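Local coordinates for response regulator receiver protein (Pseudoalteromonas atlantica T6c, PDB 3KTO) that probably acts as a receiver module in two-component signalling, relaying a signal toward transcriptional control, at residues A[27-32]-A[118-123]; A[32-37]-A[43-48]; A[58-63]-A[68-73]; A[92-97]-A[104-109]. One frame throughout, in Å; residues are numbered along the deposited sequence.

The four contacts are spread over one receiver domain, a doubly wound fold with a parallel sheet ordered 2-1-3-4-5. Contact 1 closes a long loop, 27-32 with 118-123, inside which the other three follow in series. It shares Thr-32 with contact 2, yet their centres lie about 16 Å apart. Contacts 2 and 4 stand at the two outermost strands, 32-36 and 105-108, on opposite sides of the chain's centre. Contact 3 lies between, its centre about 15 Å from that of contact 2 and about 12 Å from that of contact 4, touching both: Met-43 (a selenomethionine) packs on Leu-70, and Glu-72 pairs with Arg-97. Helices 66-76 and 92-100 are thereby joined beside the sheet.

Contact 1: A[27-32]-A[118-123]; sequences SPLDVT and HDVQQI
The side-chain amide of Gln-121 is the flat group that meets Leu-29, and it does so with its nitrogen end. Leu-29 stands on one side of the amide plane, tilted from it instead of squarely over the face, with CG 3.8 Å and CD1 3.9 Å from NE2 of Gln-121. The encounter is van der Waals in kind: a branched hydrocarbon rests against a polar group without offering it a partner. The imidazole of His-118 takes no part in the contact; OD1 of Asp-119 lies at its edge, in the ring plane.

The apolar half of the contact belongs to the other branch of the leucine. CD2 of Leu-29 reaches CG1 of Val-120 at 3.7 Å and CB of the same valine at 4.0 Å, the two side chains crossing obliquely. On Val-120 the touching methyl is the one set anti to the backbone N (chi1 173°). Gln-121 also starts anti, at -169°, but bends at chi2 (67°), and this bend brings NE2 round to the leucine. Leu-29 thus gives CD2 to the buried valine and its CG and CD1 to the partly exposed glutamine. Next to it, Asp-30 is the centre of an inverse gamma turn, closed by a weak bond from Val-31 N to Leu-29 O.

In the receiver fold, the contact fastens the loop between helix 16-26 and strand 32-36 to helix 113-127. Val-117 and Ile-124 of that helix also meet Leu-29, while Val-120 rests on Ile-9 of strand 8-12 and Ile-84 of strand 83-87.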
loop_
_atom_site.group_PDB
_atom_site.type_symbol
_atom_site.label_atom_id
_atom_site.label_comp_id
_atom_site.label_asym_id
_atom_site.label_seq_id
_atom_site.Cartn_x
_atom_site.Cartn_y
_atom_site.Cartn_z
ATOM N N SER A 27 -12.638 -1.937 19.122
ATOM C CA SER A 27 -12.643 -1.569 20.537
ATOM C C SER A 27 -14.028 -1.673 21.165
ATOM O O SER A 27 -14.170 -2.155 22.294
ATOM C CB SER A 27 -12.108 -0.145 20.730
ATOM O OG SER A 27 -12.941 0.838 20.145
ATOM N N PRO A 28 -15.071 -1.236 20.435
ATOM C CA PRO A 28 -16.412 -1.318 21.017
ATOM C C PRO A 28 -17.011 -2.712 21.045
ATOM O O PRO A 28 -18.213 -2.867 21.226
ATOM C CB PRO A 28 -17.218 -0.332 20.172
ATOM C CG PRO A 28 -16.588 -0.499 18.791
ATOM C CD PRO A 28 -15.100 -0.570 19.117
ATOM N N LEU A 29 -16.160 -3.714 20.845
ATOM C CA LEU A 29 -16.564 -5.114 20.874
ATOM C C LEU A 29 -16.050 -5.599 22.232
ATOM O O LEU A 29 -15.136 -4.993 22.781
ATOM C CB LEU A 29 -15.900 -5.891 19.713
ATOM C CG LEU A 29 -16.849 -6.525 18.669
ATOM C CD1 LEU A 29 -17.776 -5.462 18.208
ATOM C CD2 LEU A 29 -16.110 -7.114 17.482
ATOM N N ASP A 30 -16.622 -6.679 22.764
ATOM C CA ASP A 30 -16.211 -7.227 24.065
ATOM C C ASP A 30 -14.912 -8.032 23.972
ATOM O O ASP A 30 -14.918 -9.253 24.160
ATOM C CB ASP A 30 -17.330 -8.118 24.645
ATOM C CG ASP A 30 -16.992 -8.677 26.031
ATOM O OD1 ASP A 30 -16.594 -7.889 26.920
ATOM O OD2 ASP A 30 -17.145 -9.902 26.240
ATOM N N VAL A 31 -13.801 -7.350 23.688
ATOM C CA VAL A 31 -12.498 -8.016 23.563
ATOM C C VAL A 31 -11.341 -7.037 23.530
ATOM O O VAL A 31 -11.512 -5.884 23.136
ATOM C CB VAL A 31 -12.417 -8.871 22.268
ATOM C CG1 VAL A 31 -12.455 -7.975 21.054
ATOM C CG2 VAL A 31 -11.146 -9.708 22.261
ATOM N N THR A 32 -10.166 -7.511 23.944
ATOM C CA THR A 32 -8.944 -6.707 23.951
ATOM C C THR A 32 -8.079 -7.050 22.738
ATOM O O THR A 32 -7.701 -8.206 22.554
ATOM C CB THR A 32 -8.066 -6.988 25.200
ATOM O OG1 THR A 32 -8.767 -6.613 26.391
ATOM C CG2 THR A 32 -6.754 -6.214 25.111
ATOM N N HIS A 118 -18.162 -8.915 12.084
ATOM C CA HIS A 118 -18.900 -10.160 12.196
ATOM C C HIS A 118 -17.990 -11.346 12.513
ATOM O O HIS A 118 -18.285 -12.141 13.405
ATOM C CB HIS A 118 -19.673 -10.426 10.901
ATOM C CG HIS A 118 -20.460 -11.698 10.923
ATOM N ND1 HIS A 118 -19.894 -12.928 10.661
ATOM C CD2 HIS A 118 -21.755 -11.938 11.233
ATOM C CE1 HIS A 118 -20.807 -13.871 10.811
ATOM N NE2 HIS A 118 -21.945 -13.297 11.159
ATOM N N ASP A 119 -16.885 -11.468 11.781
ATOM C CA ASP A 119 -15.943 -12.566 12.003
ATOM C C ASP A 119 -15.409 -12.584 13.426
ATOM O O ASP A 119 -15.259 -13.648 14.031
ATOM C CB ASP A 119 -14.759 -12.472 11.039
ATOM C CG ASP A 119 -15.124 -12.875 9.626
ATOM O OD1 ASP A 119 -16.222 -13.436 9.434
ATOM O OD2 ASP A 119 -14.303 -12.641 8.714
ATOM N N VAL A 120 -15.108 -11.406 13.956
ATOM C CA VAL A 120 -14.586 -11.304 15.310
ATOM C C VAL A 120 -15.655 -11.635 16.356
ATOM O O VAL A 120 -15.386 -12.348 17.322
ATOM C CB VAL A 120 -14.020 -9.899 15.567
ATOM C CG1 VAL A 120 -13.625 -9.751 17.030
ATOM C CG2 VAL A 120 -12.807 -9.664 14.662
ATOM N N GLN A 121 -16.865 -11.120 16.164
ATOM C CA GLN A 121 -17.955 -11.391 17.100
ATOM C C GLN A 121 -18.196 -12.897 17.167
ATOM O O GLN A 121 -18.453 -13.457 18.239
ATOM C CB GLN A 121 -19.236 -10.688 16.645
ATOM C CG GLN A 121 -20.349 -10.695 17.682
ATOM C CD GLN A 121 -20.002 -9.866 18.907
ATOM O OE1 GLN A 121 -19.713 -10.406 19.979
ATOM N NE2 GLN A 121 -20.028 -8.547 18.752
ATOM N N GLN A 122 -18.109 -13.553 16.016
ATOM C CA GLN A 122 -18.308 -14.994 15.945
ATOM C C GLN A 122 -17.285 -15.714 16.827
ATOM O O GLN A 122 -17.621 -16.648 17.555
ATOM C CB GLN A 122 -18.185 -15.467 14.495
ATOM C CG GLN A 122 -18.446 -16.952 14.308
ATOM C CD GLN A 122 -18.483 -17.367 12.846
ATOM O OE1 GLN A 122 -19.335 -16.912 12.077
ATOM N NE2 GLN A 122 -17.557 -18.237 12.455
ATOM N N ILE A 123 -16.033 -15.272 16.760
ATOM C CA ILE A 123 -14.974 -15.866 17.570
ATOM C C ILE A 123 -15.266 -15.607 19.052
ATOM O O ILE A 123 -15.060 -16.473 19.899
ATOM C CB ILE A 123 -13.598 -15.260 17.208
ATOM C CG1 ILE A 123 -13.203 -15.688 15.791
ATOM C CG2 ILE A 123 -12.547 -15.690 18.223
ATOM C CD1 ILE A 123 -11.957 -15.007 15.266
#

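Contact 2: A[32-37]-A[43-48]; sequences TIQCFA and MRQQIS
Phe-36 and Gln-45 carry this surface contact, chiefly through a polar atom set at an aromatic edge. OE1 of Gln-45 lies near the ring plane, 3.2 Å from CZ and 3.5 Å from CE1 of Phe-36. A carbonyl oxygen there faces the slightly positive rim of C-H groups, a weakly attractive placement, with ring and amide planes 52° apart.

Van der Waals packing supplies the rest. The aliphatic part of the glutamine comes up to the same end of the ring, CG 3.5 Å from CZ of Phe-36. Its chain leaves anti to the backbone N and then bends at chi2 (64°), which lays CB, CG and the amide together against the ring tip. Gln-34 NE2 comes no closer than 3.9 Å to OE1 of Gln-45, too far for a bond.

Hydrogen bonding acts within the loop. NE2 of Gln-45 donates to the backbone O of Gln-46 at 3.2 Å, nearly straight at 162°; the acceptor lies close to the amide plane, although the donor stands above the carbonyl plane. This bond limits rotation of the amide and leaves OE1 directed at the phenylalanine.

Strand 32-36, an outer strand, pairs with strand 8-12, and its Phe-36 ring meets Phe-42 of helix 39-42 edge-to-face. The loop 43-48 leads on to strand 51-57; in it Ser-48 N is hydrogen-bonded to Tyr-10 OH, and Met-43 packs on helix 66-76.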
loop_
_atom_site.group_PDB
_atom_site.type_symbol
_atom_site.label_atom_id
_atom_site.label_comp_id
_atom_site.label_asym_id
_atom_site.label_seq_id
_atom_site.Cartn_x
_atom_site.Cartn_y
_atom_site.Cartn_z
ATOM N N THR A 32 -10.166 -7.511 23.944
ATOM C CA THR A 32 -8.944 -6.707 23.951
ATOM C C THR A 32 -8.079 -7.050 22.738
ATOM O O THR A 32 -7.701 -8.206 22.554
ATOM C CB THR A 32 -8.066 -6.988 25.200
ATOM O OG1 THR A 32 -8.767 -6.613 26.391
ATOM C CG2 THR A 32 -6.754 -6.214 25.111
ATOM N N ILE A 33 -7.734 -6.050 21.937
ATOM C CA ILE A 33 -6.897 -6.293 20.768
ATOM C C ILE A 33 -5.432 -5.979 21.061
ATOM O O ILE A 33 -5.031 -4.812 21.071
ATOM C CB ILE A 33 -7.348 -5.437 19.564
ATOM C CG1 ILE A 33 -8.821 -5.713 19.242
ATOM C CG2 ILE A 33 -6.474 -5.735 18.358
ATOM C CD1 ILE A 33 -9.127 -7.163 18.905
ATOM N N GLN A 34 -4.642 -7.020 21.317
ATOM C CA GLN A 34 -3.218 -6.861 21.578
ATOM C C GLN A 34 -2.483 -7.030 20.244
ATOM O O GLN A 34 -2.564 -8.086 19.609
ATOM C CB GLN A 34 -2.756 -7.905 22.591
ATOM C CG GLN A 34 -1.277 -7.843 22.898
ATOM C CD GLN A 34 -0.936 -8.488 24.225
ATOM O OE1 GLN A 34 -1.571 -9.466 24.638
ATOM N NE2 GLN A 34 0.079 -7.956 24.898
ATOM N N CYS A 35 -1.758 -5.992 19.836
ATOM C CA CYS A 35 -1.063 -5.971 18.549
ATOM C C CYS A 35 0.440 -6.193 18.546
ATOM O O CYS A 35 1.130 -5.927 19.529
ATOM C CB CYS A 35 -1.359 -4.653 17.849
ATOM S SG CYS A 35 -3.121 -4.296 17.728
ATOM N N PHE A 36 0.930 -6.662 17.400
ATOM C CA PHE A 36 2.346 -6.948 17.185
ATOM C C PHE A 36 2.711 -6.556 15.765
ATOM O O PHE A 36 1.978 -6.854 14.822
ATOM C CB PHE A 36 2.614 -8.436 17.404
ATOM C CG PHE A 36 2.363 -8.882 18.809
ATOM C CD1 PHE A 36 3.340 -8.718 19.789
ATOM C CD2 PHE A 36 1.135 -9.418 19.171
ATOM C CE1 PHE A 36 3.094 -9.080 21.112
ATOM C CE2 PHE A 36 0.880 -9.783 20.494
ATOM C CZ PHE A 36 1.864 -9.611 21.462
ATOM N N ALA A 37 3.854 -5.905 15.615
ATOM C CA ALA A 37 4.300 -5.442 14.308
ATOM C C ALA A 37 5.041 -6.462 13.443
ATOM O O ALA A 37 5.387 -6.158 12.297
ATOM C CB ALA A 37 5.161 -4.198 14.481
HETATM N N MSE A 43 6.259 -13.918 18.296
HETATM C CA MSE A 43 6.833 -15.171 18.772
HETATM C C MSE A 43 7.526 -15.049 20.124
HETATM O O MSE A 43 7.902 -16.056 20.720
HETATM C CB MSE A 43 7.803 -15.746 17.736
HETATM C CG MSE A 43 7.113 -16.287 16.503
HETATM SE SE MSE A 43 5.813 -17.642 16.933
HETATM C CE MSE A 43 6.577 -19.073 15.865
ATOM N N ARG A 44 7.689 -13.822 20.609
ATOM C CA ARG A 44 8.319 -13.589 21.911
ATOM C C ARG A 44 7.225 -13.462 22.957
ATOM O O ARG A 44 7.496 -13.365 24.153
ATOM C CB ARG A 44 9.129 -12.292 21.894
ATOM C CG ARG A 44 10.443 -12.357 21.149
ATOM C CD ARG A 44 11.081 -10.981 21.113
ATOM N NE ARG A 44 12.476 -11.013 20.682
ATOM C CZ ARG A 44 12.901 -11.549 19.542
ATOM N NH1 ARG A 44 12.040 -12.110 18.703
ATOM N NH2 ARG A 44 14.193 -11.517 19.236
ATOM N N GLN A 45 5.984 -13.463 22.486
ATOM C CA GLN A 45 4.822 -13.311 23.346
ATOM C C GLN A 45 4.353 -14.614 23.959
ATOM O O GLN A 45 4.173 -15.609 23.263
ATOM C CB GLN A 45 3.679 -12.688 22.546
ATOM C CG GLN A 45 2.375 -12.529 23.306
ATOM C CD GLN A 45 2.498 -11.578 24.474
ATOM O OE1 GLN A 45 2.989 -10.462 24.326
ATOM N NE2 GLN A 45 2.045 -12.010 25.643
ATOM N N GLN A 46 4.153 -14.602 25.270
ATOM C CA GLN A 46 3.670 -15.781 25.970
ATOM C C GLN A 46 2.175 -15.848 25.670
ATOM O O GLN A 46 1.395 -15.049 26.187
ATOM C CB GLN A 46 3.905 -15.637 27.479
ATOM C CG GLN A 46 4.651 -16.805 28.127
ATOM C CD GLN A 46 3.860 -18.107 28.132
ATOM O OE1 GLN A 46 4.309 -19.116 28.684
ATOM N NE2 GLN A 46 2.679 -18.091 27.518
ATOM N N ILE A 47 1.780 -16.786 24.815
ATOM C CA ILE A 47 0.376 -16.918 24.453
ATOM C C ILE A 47 -0.474 -17.056 25.703
ATOM O O ILE A 47 -0.349 -18.026 26.450
ATOM C CB ILE A 47 0.144 -18.123 23.530
ATOM C CG1 ILE A 47 1.025 -17.987 22.283
ATOM C CG2 ILE A 47 -1.327 -18.191 23.130
ATOM C CD1 ILE A 47 0.787 -19.042 21.221
ATOM N N SER A 48 -1.336 -16.070 25.922
ATOM C CA SER A 48 -2.207 -16.035 27.087
ATOM C C SER A 48 -3.357 -17.035 27.048
ATOM O O SER A 48 -3.858 -17.386 25.978
ATOM C CB SER A 48 -2.771 -14.626 27.261
ATOM O OG SER A 48 -3.705 -14.585 28.323
#

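Contact 3: A[58-63]-A[68-73]; sequences AHLEDK and IELLET
Ala-58 and Ile-68 bring their backbones within 5.4 Å (CA to CA) where the chain turns from strand 51-57 into helix 66-76, and the intervening loop folds through a type II turn at 59-62 overlapping a type I' turn at 60-63. This is a strand-to-helix connection of the CheY-like receiver fold. It follows Glu-57, which probably holds the place of the phosphoacceptor aspartate of other receivers. The turns are closed by Asp-62 N to His-59 O and Lys-63 N to Leu-60 O, both 3.0 Å.

The packing is apolar and buried. CB of Ala-58 meets CD1 of Ile-68 at 4.1 Å, reached by the isoleucine branch that runs anti to the carbonyl carbon (chi1 -63°). Further along, the methyl groups CD1 of Leu-60 and CD2 of Leu-70 approach to 4.4 Å, a looser touch.

The polar atoms of His-59 turn to other partners: ND1 bonds with Asp-65 N, and NE2 makes a weak bond to Ser-89 O. Beyond the chain, Pro-110 of the second subunit packs on His-59 and Lys-109 of that subunit on Asp-62, placing the loop at a subunit interface. Ile-68 rests on Thr-94 and Ala-98 of helix 92-100.

Small as it is, Ala-58 serves two neighbours, for besides touching Ile-68 its CB sits over the centre of the His-59 imidazole, 3.9 Å above the ring plane.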
loop_
_atom_site.group_PDB
_atom_site.type_symbol
_atom_site.label_atom_id
_atom_site.label_comp_id
_atom_site.label_asym_id
_atom_site.label_seq_id
_atom_site.Cartn_x
_atom_site.Cartn_y
_atom_site.Cartn_z
ATOM N N ALA A 58 -1.363 -11.596 5.917
ATOM C CA ALA A 58 -0.735 -12.683 5.175
ATOM C C ALA A 58 0.700 -12.432 4.748
ATOM O O ALA A 58 1.509 -13.365 4.722
ATOM C CB ALA A 58 -1.585 -13.038 3.922
ATOM N N HIS A 59 1.016 -11.187 4.411
ATOM C CA HIS A 59 2.353 -10.860 3.916
ATOM C C HIS A 59 3.122 -9.899 4.817
ATOM O O HIS A 59 3.444 -8.778 4.414
ATOM C CB HIS A 59 2.227 -10.267 2.514
ATOM C CG HIS A 59 1.325 -11.048 1.613
ATOM N ND1 HIS A 59 1.473 -12.402 1.401
ATOM C CD2 HIS A 59 0.260 -10.665 0.870
ATOM C CE1 HIS A 59 0.538 -12.819 0.565
ATOM N NE2 HIS A 59 -0.212 -11.784 0.227
ATOM N N LEU A 60 3.405 -10.350 6.034
ATOM C CA LEU A 60 4.126 -9.537 7.004
ATOM C C LEU A 60 5.439 -9.012 6.436
ATOM O O LEU A 60 6.220 -9.759 5.847
ATOM C CB LEU A 60 4.378 -10.352 8.275
ATOM C CG LEU A 60 3.105 -10.677 9.061
ATOM C CD1 LEU A 60 3.390 -11.770 10.083
ATOM C CD2 LEU A 60 2.580 -9.419 9.739
ATOM N N GLU A 61 5.652 -7.711 6.603
ATOM C CA GLU A 61 6.845 -7.027 6.119
ATOM C C GLU A 61 7.110 -7.227 4.626
ATOM O O GLU A 61 8.246 -7.153 4.168
ATOM C CB GLU A 61 8.065 -7.450 6.947
ATOM C CG GLU A 61 7.862 -7.190 8.434
ATOM C CD GLU A 61 9.155 -7.139 9.225
ATOM O OE1 GLU A 61 9.967 -8.081 9.122
ATOM O OE2 GLU A 61 9.352 -6.152 9.965
ATOM N N ASP A 62 6.045 -7.456 3.866
ATOM C CA ASP A 62 6.164 -7.645 2.425
ATOM C C ASP A 62 6.824 -8.967 2.021
ATOM O O ASP A 62 7.244 -9.134 0.873
ATOM C CB ASP A 62 6.907 -6.459 1.807
ATOM C CG ASP A 62 6.121 -5.799 0.685
ATOM O OD1 ASP A 62 4.877 -5.932 0.664
ATOM O OD2 ASP A 62 6.747 -5.136 -0.168
ATOM N N LYS A 63 6.913 -9.893 2.976
ATOM C CA LYS A 63 7.454 -11.231 2.736
ATOM C C LYS A 63 6.228 -12.082 2.415
ATOM O O LYS A 63 5.447 -12.413 3.297
ATOM C CB LYS A 63 8.153 -11.775 3.984
ATOM C CG LYS A 63 9.562 -11.244 4.190
ATOM C CD LYS A 63 9.587 -9.768 4.513
ATOM C CE LYS A 63 11.024 -9.251 4.575
ATOM N NZ LYS A 63 11.893 -10.136 5.400
ATOM N N ILE A 68 0.956 -16.412 6.868
ATOM C CA ILE A 68 0.350 -17.737 6.784
ATOM C C ILE A 68 1.338 -18.761 7.341
ATOM O O ILE A 68 0.947 -19.710 8.012
ATOM C CB ILE A 68 -0.019 -18.074 5.321
ATOM C CG1 ILE A 68 -1.079 -17.084 4.833
ATOM C CG2 ILE A 68 -0.557 -19.495 5.221
ATOM C CD1 ILE A 68 -1.302 -17.105 3.324
ATOM N N GLU A 69 2.619 -18.558 7.067
ATOM C CA GLU A 69 3.650 -19.461 7.581
ATOM C C GLU A 69 3.574 -19.417 9.119
ATOM O O GLU A 69 3.667 -20.443 9.798
ATOM C CB GLU A 69 5.019 -18.999 7.081
ATOM C CG GLU A 69 6.175 -19.890 7.466
ATOM C CD GLU A 69 7.487 -19.394 6.894
ATOM O OE1 GLU A 69 7.835 -18.225 7.145
ATOM O OE2 GLU A 69 8.171 -20.168 6.191
ATOM N N LEU A 70 3.393 -18.220 9.667
ATOM C CA LEU A 70 3.270 -18.072 11.112
ATOM C C LEU A 70 2.102 -18.928 11.593
ATOM O O LEU A 70 2.226 -19.665 12.567
ATOM C CB LEU A 70 3.028 -16.608 11.491
ATOM C CG LEU A 70 2.676 -16.333 12.956
ATOM C CD1 LEU A 70 3.776 -16.846 13.886
ATOM C CD2 LEU A 70 2.486 -14.836 13.132
ATOM N N LEU A 71 0.966 -18.833 10.907
ATOM C CA LEU A 71 -0.205 -19.625 11.282
ATOM C C LEU A 71 0.129 -21.118 11.223
ATOM O O LEU A 71 -0.196 -21.866 12.137
ATOM C CB LEU A 71 -1.392 -19.330 10.343
ATOM C CG LEU A 71 -2.637 -20.211 10.511
ATOM C CD1 LEU A 71 -3.087 -20.237 11.973
ATOM C CD2 LEU A 71 -3.756 -19.659 9.620
ATOM N N GLU A 72 0.769 -21.543 10.140
ATOM C CA GLU A 72 1.137 -22.947 9.979
ATOM C C GLU A 72 2.047 -23.412 11.124
ATOM O O GLU A 72 1.882 -24.509 11.651
ATOM C CB GLU A 72 1.832 -23.155 8.632
ATOM C CG GLU A 72 0.948 -22.779 7.440
ATOM C CD GLU A 72 1.671 -22.840 6.103
ATOM O OE1 GLU A 72 2.912 -22.743 6.078
ATOM O OE2 GLU A 72 0.986 -22.959 5.068
ATOM N N THR A 73 2.997 -22.568 11.507
ATOM C CA THR A 73 3.914 -22.904 12.585
ATOM C C THR A 73 3.181 -23.106 13.906
ATOM O O THR A 73 3.416 -24.087 14.611
ATOM C CB THR A 73 4.969 -21.805 12.776
ATOM O OG1 THR A 73 5.833 -21.778 11.630
ATOM C CG2 THR A 73 5.791 -22.065 14.046
#

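Contact 4: A[92-97]-A[104-109]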
loop_
_atom_site.group_PDB
_atom_site.type_symbol
_atom_site.label_atom_id
_atom_site.label_comp_id
_atom_site.label_asym_id
_atom_site.label_seq_id
_atom_site.Cartn_x
_atom_site.Cartn_y
_atom_site.Cartn_z
ATOM N N ILE A 92 -4.692 -16.396 -5.872
ATOM C CA ILE A 92 -5.438 -17.573 -5.465
ATOM C C ILE A 92 -4.653 -18.560 -4.591
ATOM O O ILE A 92 -5.173 -19.035 -3.585
ATOM C CB ILE A 92 -5.992 -18.328 -6.697
ATOM C CG1 ILE A 92 -6.997 -17.451 -7.450
ATOM C CG2 ILE A 92 -6.629 -19.606 -6.269
ATOM C CD1 ILE A 92 -8.033 -16.817 -6.580
ATOM N N PRO A 93 -3.399 -18.889 -4.966
ATOM C CA PRO A 93 -2.639 -19.837 -4.136
ATOM C C PRO A 93 -2.482 -19.401 -2.676
ATOM O O PRO A 93 -2.528 -20.226 -1.769
ATOM C CB PRO A 93 -1.305 -19.949 -4.871
ATOM C CG PRO A 93 -1.726 -19.813 -6.310
ATOM C CD PRO A 93 -2.695 -18.637 -6.236
ATOM N N THR A 94 -2.301 -18.107 -2.448
ATOM C CA THR A 94 -2.165 -17.601 -1.082
ATOM C C THR A 94 -3.457 -17.853 -0.274
ATOM O O THR A 94 -3.413 -18.308 0.876
ATOM C CB THR A 94 -1.811 -16.101 -1.100
ATOM O OG1 THR A 94 -0.448 -15.951 -1.521
ATOM C CG2 THR A 94 -2.007 -15.470 0.284
ATOM N N ALA A 95 -4.600 -17.574 -0.889
ATOM C CA ALA A 95 -5.897 -17.791 -0.237
ATOM C C ALA A 95 -6.065 -19.267 0.100
ATOM O O ALA A 95 -6.471 -19.621 1.205
ATOM C CB ALA A 95 -7.039 -17.333 -1.155
ATOM N N VAL A 96 -5.747 -20.130 -0.860
ATOM C CA VAL A 96 -5.862 -21.567 -0.659
ATOM C C VAL A 96 -4.920 -22.044 0.448
ATOM O O VAL A 96 -5.301 -22.851 1.291
ATOM C CB VAL A 96 -5.557 -22.338 -1.978
ATOM C CG1 VAL A 96 -5.501 -23.841 -1.718
ATOM C CG2 VAL A 96 -6.633 -22.026 -3.021
ATOM N N ARG A 97 -3.689 -21.555 0.443
ATOM C CA ARG A 97 -2.737 -21.946 1.475
ATOM C C ARG A 97 -3.274 -21.538 2.852
ATOM O O ARG A 97 -3.128 -22.266 3.834
ATOM C CB ARG A 97 -1.390 -21.278 1.213
ATOM C CG ARG A 97 -0.352 -21.595 2.253
ATOM C CD ARG A 97 0.976 -20.933 1.923
ATOM N NE ARG A 97 1.995 -21.317 2.894
ATOM C CZ ARG A 97 3.274 -20.982 2.797
ATOM N NH1 ARG A 97 3.699 -20.255 1.772
ATOM N NH2 ARG A 97 4.124 -21.378 3.729
ATOM N N ALA A 104 -9.878 -19.301 9.763
ATOM C CA ALA A 104 -11.340 -19.280 9.871
ATOM C C ALA A 104 -11.934 -18.473 8.716
ATOM O O ALA A 104 -13.046 -18.733 8.276
ATOM C CB ALA A 104 -11.772 -18.676 11.212
ATOM N N ASP A 105 -11.183 -17.488 8.234
ATOM C CA ASP A 105 -11.623 -16.662 7.109
ATOM C C ASP A 105 -10.407 -15.948 6.522
ATOM O O ASP A 105 -9.366 -15.832 7.169
ATOM C CB ASP A 105 -12.683 -15.638 7.566
ATOM C CG ASP A 105 -13.497 -15.057 6.398
ATOM O OD1 ASP A 105 -13.474 -15.638 5.296
ATOM O OD2 ASP A 105 -14.172 -14.020 6.587
ATOM N N PHE A 106 -10.540 -15.516 5.274
ATOM C CA PHE A 106 -9.492 -14.789 4.574
ATOM C C PHE A 106 -10.215 -13.534 4.083
ATOM O O PHE A 106 -11.202 -13.639 3.355
ATOM C CB PHE A 106 -8.976 -15.618 3.391
ATOM C CG PHE A 106 -7.795 -15.012 2.691
ATOM C CD1 PHE A 106 -6.507 -15.361 3.051
ATOM C CD2 PHE A 106 -7.977 -14.066 1.691
ATOM C CE1 PHE A 106 -5.407 -14.778 2.427
ATOM C CE2 PHE A 106 -6.883 -13.471 1.058
ATOM C CZ PHE A 106 -5.597 -13.828 1.427
ATOM N N ILE A 107 -9.741 -12.359 4.500
ATOM C CA ILE A 107 -10.365 -11.091 4.133
ATOM C C ILE A 107 -9.420 -10.186 3.344
ATOM O O ILE A 107 -8.325 -9.872 3.802
ATOM C CB ILE A 107 -10.808 -10.293 5.391
ATOM C CG1 ILE A 107 -11.749 -11.131 6.258
ATOM C CG2 ILE A 107 -11.515 -9.011 4.965
ATOM C CD1 ILE A 107 -12.153 -10.437 7.547
ATOM N N GLU A 108 -9.840 -9.768 2.158
ATOM C CA GLU A 108 -9.007 -8.878 1.356
ATOM C C GLU A 108 -9.157 -7.471 1.915
ATOM O O GLU A 108 -10.228 -7.110 2.403
ATOM C CB GLU A 108 -9.463 -8.881 -0.102
ATOM C CG GLU A 108 -9.309 -10.209 -0.813
ATOM C CD GLU A 108 -10.086 -10.247 -2.117
ATOM O OE1 GLU A 108 -11.319 -10.464 -2.069
ATOM O OE2 GLU A 108 -9.464 -10.041 -3.183
ATOM N N LYS A 109 -8.078 -6.695 1.871
ATOM C CA LYS A 109 -8.089 -5.305 2.329
ATOM C C LYS A 109 -7.860 -4.442 1.077
ATOM O O LYS A 109 -7.122 -4.840 0.183
ATOM C CB LYS A 109 -6.961 -5.051 3.337
ATOM C CG LYS A 109 -7.133 -5.749 4.675
ATOM C CD LYS A 109 -6.119 -5.251 5.703
ATOM C CE LYS A 109 -4.695 -5.685 5.366
ATOM N NZ LYS A 109 -3.712 -5.219 6.401
#
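Phe-106 lays one face of its ring against the backbone of helix 92-100, with CA of Ala-95 above it. The approach is a CH-pi contact: that CA is 4.2 Å from the centroid of the Phe-106 ring and only 15° off its normal, displaced a little toward the rim. The ring gets there because its CG departs anti to the backbone N (chi1 -174°), carrying it from the strand to the helix. Ala-95 adds its methyl, CB lying 4.4 Å from CD2 of the phenylalanine.

Thr-94 comes in obliquely, CG2 standing 4.1 Å from both CE1 and CZ of Phe-106. Its hydroxyl is hydrogen-bonded to Asp-65 OD1, which leaves the methyl branch to face the ring.

Helix and strand here are the last two elements of the beta-alpha-beta unit 83-87, 92-100, 105-108, and Phe-106 also packs on Val-85 and Ala-87 of its first strand. Three residues before Lys-109, it probably matches the aromatic switch position of CheY-like receivers. Lys-109, just after the strand, extends NZ into salt bridges with Asp-13 and Glu-57.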